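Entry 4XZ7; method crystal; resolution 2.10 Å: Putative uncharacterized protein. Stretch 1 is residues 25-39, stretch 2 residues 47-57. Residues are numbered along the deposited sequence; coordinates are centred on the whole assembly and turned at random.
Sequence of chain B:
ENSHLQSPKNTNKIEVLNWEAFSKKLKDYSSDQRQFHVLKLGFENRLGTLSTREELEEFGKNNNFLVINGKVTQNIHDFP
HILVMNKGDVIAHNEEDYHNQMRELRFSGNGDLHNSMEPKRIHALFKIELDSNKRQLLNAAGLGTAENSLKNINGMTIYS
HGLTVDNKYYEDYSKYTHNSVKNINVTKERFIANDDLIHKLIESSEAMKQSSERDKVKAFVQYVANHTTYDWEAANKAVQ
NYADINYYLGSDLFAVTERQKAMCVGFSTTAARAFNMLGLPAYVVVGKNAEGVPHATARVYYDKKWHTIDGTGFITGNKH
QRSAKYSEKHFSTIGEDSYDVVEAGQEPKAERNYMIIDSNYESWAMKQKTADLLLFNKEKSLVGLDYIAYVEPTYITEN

Stretch 1 (25-39) KLKDYSSDQRQFHVL
Stretch 2, residues 47-57: LGTLSTREELE

Contact between residues 25-39 and 47-57 of chain B, burying 826 Å² over both sides. Backbone: helix 25-29 gives way at Ser 30 to a type I turn (Ser 30 to Gln 33), and the chain then extends into a strand through 36-39; in the second stretch an extended segment turns a corner at Thr 49 and Leu 50 (phi/psi 53/38 at Leu 50) before helix 53-57, which lies at 152° to helix 25-29, with axes 13.5 Å apart at closest approach.

Strand pairing is antiparallel. Phe 36 N donates to Ser 51 O (2.9 Å) and Ser 51 N to Phe 36 O (2.7 Å); Val 38 N donates to Gly 48 O (2.8 Å) and Gly 48 N to Val 38 O (3.2 Å). One residue, His 37, lies between the bridges on the first strand and two, Thr 49 and Leu 50, on the second, so the register slips by one in a beta bulge. There the ring of His 37 (chi1 m, chi2 -24°) stands in for a backbone acceptor: Leu 50 N, near the ring plane, donates to His 37 ND1 (3.1 Å, 168°).

Polar side chains: Arg 53 (m, t, t, chi4 -111°) reaches back to the turn, donating to Gln 33 O from NH1 (2.9 Å) and NE (3.3 Å); its NH1 also lies 2.7 Å from Ser 30 O. One water accepts from Arg 53 N (2.9 Å) and donates to Arg 34 O (2.8 Å). Thr 52 (p) caps helix 53-57, its OG1 accepting a weak bond from Glu 55 N (3.4 Å).

Apolar packing: Leu 56 (m, t) places CD1 3.7 Å from Phe 36 CD2 and 3.9 Å from Leu 26 CD2, and CD2 3.5 Å from Val 38 CG2. Phe 36 (m, -94°), Val 38 (t) and Ser 51 (m) share one sheet face. Leu 26 CD2 covers one face of the Arg 53 guanidinium.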

# COMPACT_ATOMS: atom_id res chain seq x y z
N LYS B 25 13.63 -34.10 17.95
CA LYS B 25 13.11 -35.37 17.45
C LYS B 25 13.78 -35.79 16.13
O LYS B 25 13.98 -36.98 15.85
CB LYS B 25 11.59 -35.30 17.29
CG LYS B 25 10.82 -35.08 18.59
CD LYS B 25 9.73 -36.12 18.73
CE LYS B 25 8.86 -35.84 19.94
NZ LYS B 25 7.64 -36.70 19.93
N LEU B 26 14.13 -34.80 15.32
CA LEU B 26 14.71 -35.04 14.02
C LEU B 26 16.06 -35.67 14.21
O LEU B 26 16.42 -36.64 13.53
CB LEU B 26 14.82 -33.72 13.24
CG LEU B 26 14.72 -33.79 11.73
CD1 LEU B 26 13.52 -34.60 11.31
CD2 LEU B 26 14.63 -32.38 11.18
N LYS B 27 16.81 -35.13 15.16
CA LYS B 27 18.14 -35.65 15.47
C LYS B 27 18.05 -37.04 16.06
O LYS B 27 18.98 -37.84 15.93
CB LYS B 27 18.89 -34.72 16.42
CG LYS B 27 19.25 -33.36 15.82
CD LYS B 27 19.98 -32.49 16.85
CE LYS B 27 20.25 -31.11 16.30
NZ LYS B 27 20.72 -30.20 17.38
N ASP B 28 16.94 -37.36 16.72
CA ASP B 28 16.82 -38.73 17.21
C ASP B 28 16.46 -39.73 16.12
O ASP B 28 17.05 -40.81 16.05
CB ASP B 28 15.81 -38.81 18.34
CG ASP B 28 16.44 -38.53 19.68
OD1 ASP B 28 16.71 -37.35 19.97
OD2 ASP B 28 16.68 -39.50 20.44
N TYR B 29 15.51 -39.38 15.25
CA TYR B 29 14.95 -40.37 14.35
C TYR B 29 15.55 -40.33 12.94
O TYR B 29 15.31 -41.22 12.13
CB TYR B 29 13.44 -40.19 14.30
CG TYR B 29 12.81 -40.24 15.69
CD1 TYR B 29 13.15 -41.25 16.58
CD2 TYR B 29 11.92 -39.26 16.11
CE1 TYR B 29 12.59 -41.30 17.85
CE2 TYR B 29 11.36 -39.29 17.38
CZ TYR B 29 11.70 -40.32 18.25
OH TYR B 29 11.15 -40.37 19.51
N SER B 30 16.33 -39.29 12.67
CA SER B 30 16.84 -39.07 11.32
C SER B 30 18.20 -38.39 11.34
O SER B 30 18.42 -37.45 10.58
CB SER B 30 15.84 -38.23 10.51
OG SER B 30 14.55 -38.82 10.49
N SER B 31 19.09 -38.86 12.20
CA SER B 31 20.36 -38.17 12.42
C SER B 31 21.26 -38.10 11.19
O SER B 31 22.08 -37.20 11.08
CB SER B 31 21.14 -38.84 13.56
OG SER B 31 21.23 -40.24 13.33
N ASP B 32 21.11 -39.06 10.29
CA ASP B 32 21.97 -39.13 9.12
C ASP B 32 21.41 -38.31 7.98
O ASP B 32 22.12 -38.02 7.01
CB ASP B 32 22.15 -40.58 8.66
CG ASP B 32 23.12 -40.71 7.48
OD1 ASP B 32 24.13 -39.97 7.46
OD2 ASP B 32 22.86 -41.53 6.57
N GLN B 33 20.14 -37.94 8.10
CA GLN B 33 19.43 -37.27 7.01
C GLN B 33 19.71 -35.77 6.96
O GLN B 33 19.52 -35.05 7.94
CB GLN B 33 17.93 -37.50 7.11
CG GLN B 33 17.19 -37.13 5.82
CD GLN B 33 17.47 -38.11 4.70
OE1 GLN B 33 17.92 -39.23 4.95
NE2 GLN B 33 17.20 -37.70 3.45
N ARG B 34 20.12 -35.32 5.77
CA ARG B 34 20.68 -34.00 5.57
C ARG B 34 19.75 -33.11 4.77
O ARG B 34 19.74 -31.88 4.92
CB ARG B 34 22.04 -34.13 4.86
CG ARG B 34 22.79 -32.85 4.58
CD ARG B 34 24.19 -33.14 4.00
NE ARG B 34 24.83 -31.91 3.55
CZ ARG B 34 24.63 -31.36 2.35
NH1 ARG B 34 25.24 -30.23 2.03
NH2 ARG B 34 23.83 -31.95 1.47
N GLN B 35 18.98 -33.73 3.89
CA GLN B 35 18.02 -32.99 3.10
C GLN B 35 16.62 -33.58 3.24
O GLN B 35 16.46 -34.80 3.38
CB GLN B 35 18.44 -32.95 1.63
CG GLN B 35 19.80 -32.28 1.39
CD GLN B 35 20.26 -32.40 -0.05
OE1 GLN B 35 20.23 -33.47 -0.64
NE2 GLN B 35 20.68 -31.28 -0.62
N PHE B 36 15.62 -32.70 3.19
CA PHE B 36 14.23 -33.07 3.43
C PHE B 36 13.33 -32.35 2.44
O PHE B 36 13.58 -31.19 2.12
CB PHE B 36 13.82 -32.69 4.86
CG PHE B 36 14.62 -33.37 5.96
CD1 PHE B 36 14.17 -34.55 6.53
CD2 PHE B 36 15.79 -32.80 6.45
CE1 PHE B 36 14.89 -35.17 7.56
CE2 PHE B 36 16.52 -33.40 7.48
CZ PHE B 36 16.07 -34.60 8.03
N HIS B 37 12.28 -33.00 1.94
CA HIS B 37 11.26 -32.21 1.25
C HIS B 37 10.35 -31.66 2.32
O HIS B 37 10.27 -32.21 3.42
CB HIS B 37 10.47 -33.01 0.21
CG HIS B 37 11.29 -33.46 -0.95
ND1 HIS B 37 12.45 -32.82 -1.32
CD2 HIS B 37 11.15 -34.51 -1.79
CE1 HIS B 37 12.99 -33.45 -2.35
NE2 HIS B 37 12.22 -34.49 -2.66
N VAL B 38 9.65 -30.57 2.02
CA VAL B 38 8.76 -29.98 3.00
C VAL B 38 7.41 -29.64 2.40
O VAL B 38 7.34 -28.91 1.41
CB VAL B 38 9.35 -28.70 3.64
CG1 VAL B 38 8.38 -28.15 4.68
CG2 VAL B 38 10.73 -29.01 4.26
N LEU B 39 6.36 -30.18 3.00
CA LEU B 39 4.98 -29.92 2.59
C LEU B 39 4.34 -28.99 3.58
O LEU B 39 4.49 -29.16 4.78
CB LEU B 39 4.17 -31.21 2.50
CG LEU B 39 4.69 -32.24 1.50
CD1 LEU B 39 3.91 -33.55 1.62
CD2 LEU B 39 4.61 -31.68 0.08
N LEU B 47 6.71 -26.66 0.03
CA LEU B 47 7.30 -25.46 0.60
C LEU B 47 8.82 -25.46 0.41
O LEU B 47 9.42 -24.41 0.21
CB LEU B 47 6.97 -25.34 2.08
CG LEU B 47 7.49 -24.08 2.77
CD1 LEU B 47 6.82 -22.85 2.17
CD2 LEU B 47 7.24 -24.17 4.26
N GLY B 48 9.43 -26.65 0.46
CA GLY B 48 10.87 -26.77 0.25
C GLY B 48 11.22 -28.07 -0.44
O GLY B 48 10.57 -29.10 -0.21
N THR B 49 12.23 -28.04 -1.31
CA THR B 49 12.72 -29.25 -1.93
C THR B 49 14.18 -29.40 -1.57
O THR B 49 14.97 -28.45 -1.70
CB THR B 49 12.56 -29.22 -3.47
OG1 THR B 49 13.56 -28.37 -4.04
CG2 THR B 49 11.21 -28.72 -3.86
N LEU B 50 14.54 -30.59 -1.09
CA LEU B 50 15.91 -30.86 -0.65
C LEU B 50 16.39 -29.82 0.38
O LEU B 50 17.55 -29.40 0.36
CB LEU B 50 16.86 -30.89 -1.87
CG LEU B 50 16.60 -31.96 -2.94
CD1 LEU B 50 17.47 -31.69 -4.14
CD2 LEU B 50 16.86 -33.36 -2.39
N SER B 51 15.49 -29.41 1.26
CA SER B 51 15.81 -28.42 2.29
C SER B 51 16.80 -28.94 3.32
O SER B 51 16.76 -30.12 3.70
CB SER B 51 14.53 -27.99 3.02
OG SER B 51 13.59 -27.47 2.10
N THR B 52 17.69 -28.05 3.76
CA THR B 52 18.63 -28.34 4.84
C THR B 52 18.04 -27.97 6.19
O THR B 52 17.05 -27.24 6.26
CB THR B 52 19.96 -27.55 4.67
OG1 THR B 52 19.68 -26.14 4.72
CG2 THR B 52 20.61 -27.88 3.33
N ARG B 53 18.65 -28.45 7.27
CA ARG B 53 18.17 -28.13 8.62
C ARG B 53 18.17 -26.61 8.90
O ARG B 53 17.31 -26.12 9.65
CB ARG B 53 18.99 -28.88 9.66
CG ARG B 53 18.75 -30.39 9.55
CD ARG B 53 19.66 -31.21 10.40
NE ARG B 53 19.46 -32.64 10.15
CZ ARG B 53 18.92 -33.49 11.02
NH1 ARG B 53 18.77 -34.78 10.70
NH2 ARG B 53 18.55 -33.05 12.21
N GLU B 54 19.06 -25.87 8.26
CA GLU B 54 19.08 -24.41 8.40
C GLU B 54 17.84 -23.80 7.77
O GLU B 54 17.19 -22.91 8.36
CB GLU B 54 20.35 -23.82 7.78
CG GLU B 54 21.62 -24.39 8.43
CD GLU B 54 22.87 -23.57 8.14
OE1 GLU B 54 22.84 -22.73 7.21
OE2 GLU B 54 23.87 -23.76 8.86
N GLU B 55 17.50 -24.28 6.59
CA GLU B 55 16.29 -23.84 5.91
C GLU B 55 15.02 -24.31 6.64
O GLU B 55 14.00 -23.63 6.63
CB GLU B 55 16.31 -24.34 4.46
CG GLU B 55 17.41 -23.66 3.63
CD GLU B 55 17.76 -24.40 2.36
OE1 GLU B 55 18.23 -23.75 1.40
OE2 GLU B 55 17.58 -25.63 2.32
N LEU B 56 15.09 -25.48 7.26
CA LEU B 56 13.99 -25.93 8.13
C LEU B 56 13.77 -24.90 9.23
O LEU B 56 12.65 -24.41 9.43
CB LEU B 56 14.30 -27.31 8.72
CG LEU B 56 14.16 -28.42 7.67
CD1 LEU B 56 14.58 -29.78 8.22
CD2 LEU B 56 12.73 -28.45 7.12
N GLU B 57 14.87 -24.57 9.91
CA GLU B 57 14.83 -23.58 11.00
C GLU B 57 14.18 -22.28 10.51
O GLU B 57 13.32 -21.72 11.19
CB GLU B 57 16.23 -23.30 11.54
CG GLU B 57 16.26 -22.23 12.63
CD GLU B 57 17.37 -22.45 13.65
OE1 GLU B 57 17.37 -21.75 14.68
OE2 GLU B 57 18.23 -23.33 13.43
O HOH W 1 20.81 -30.30 6.93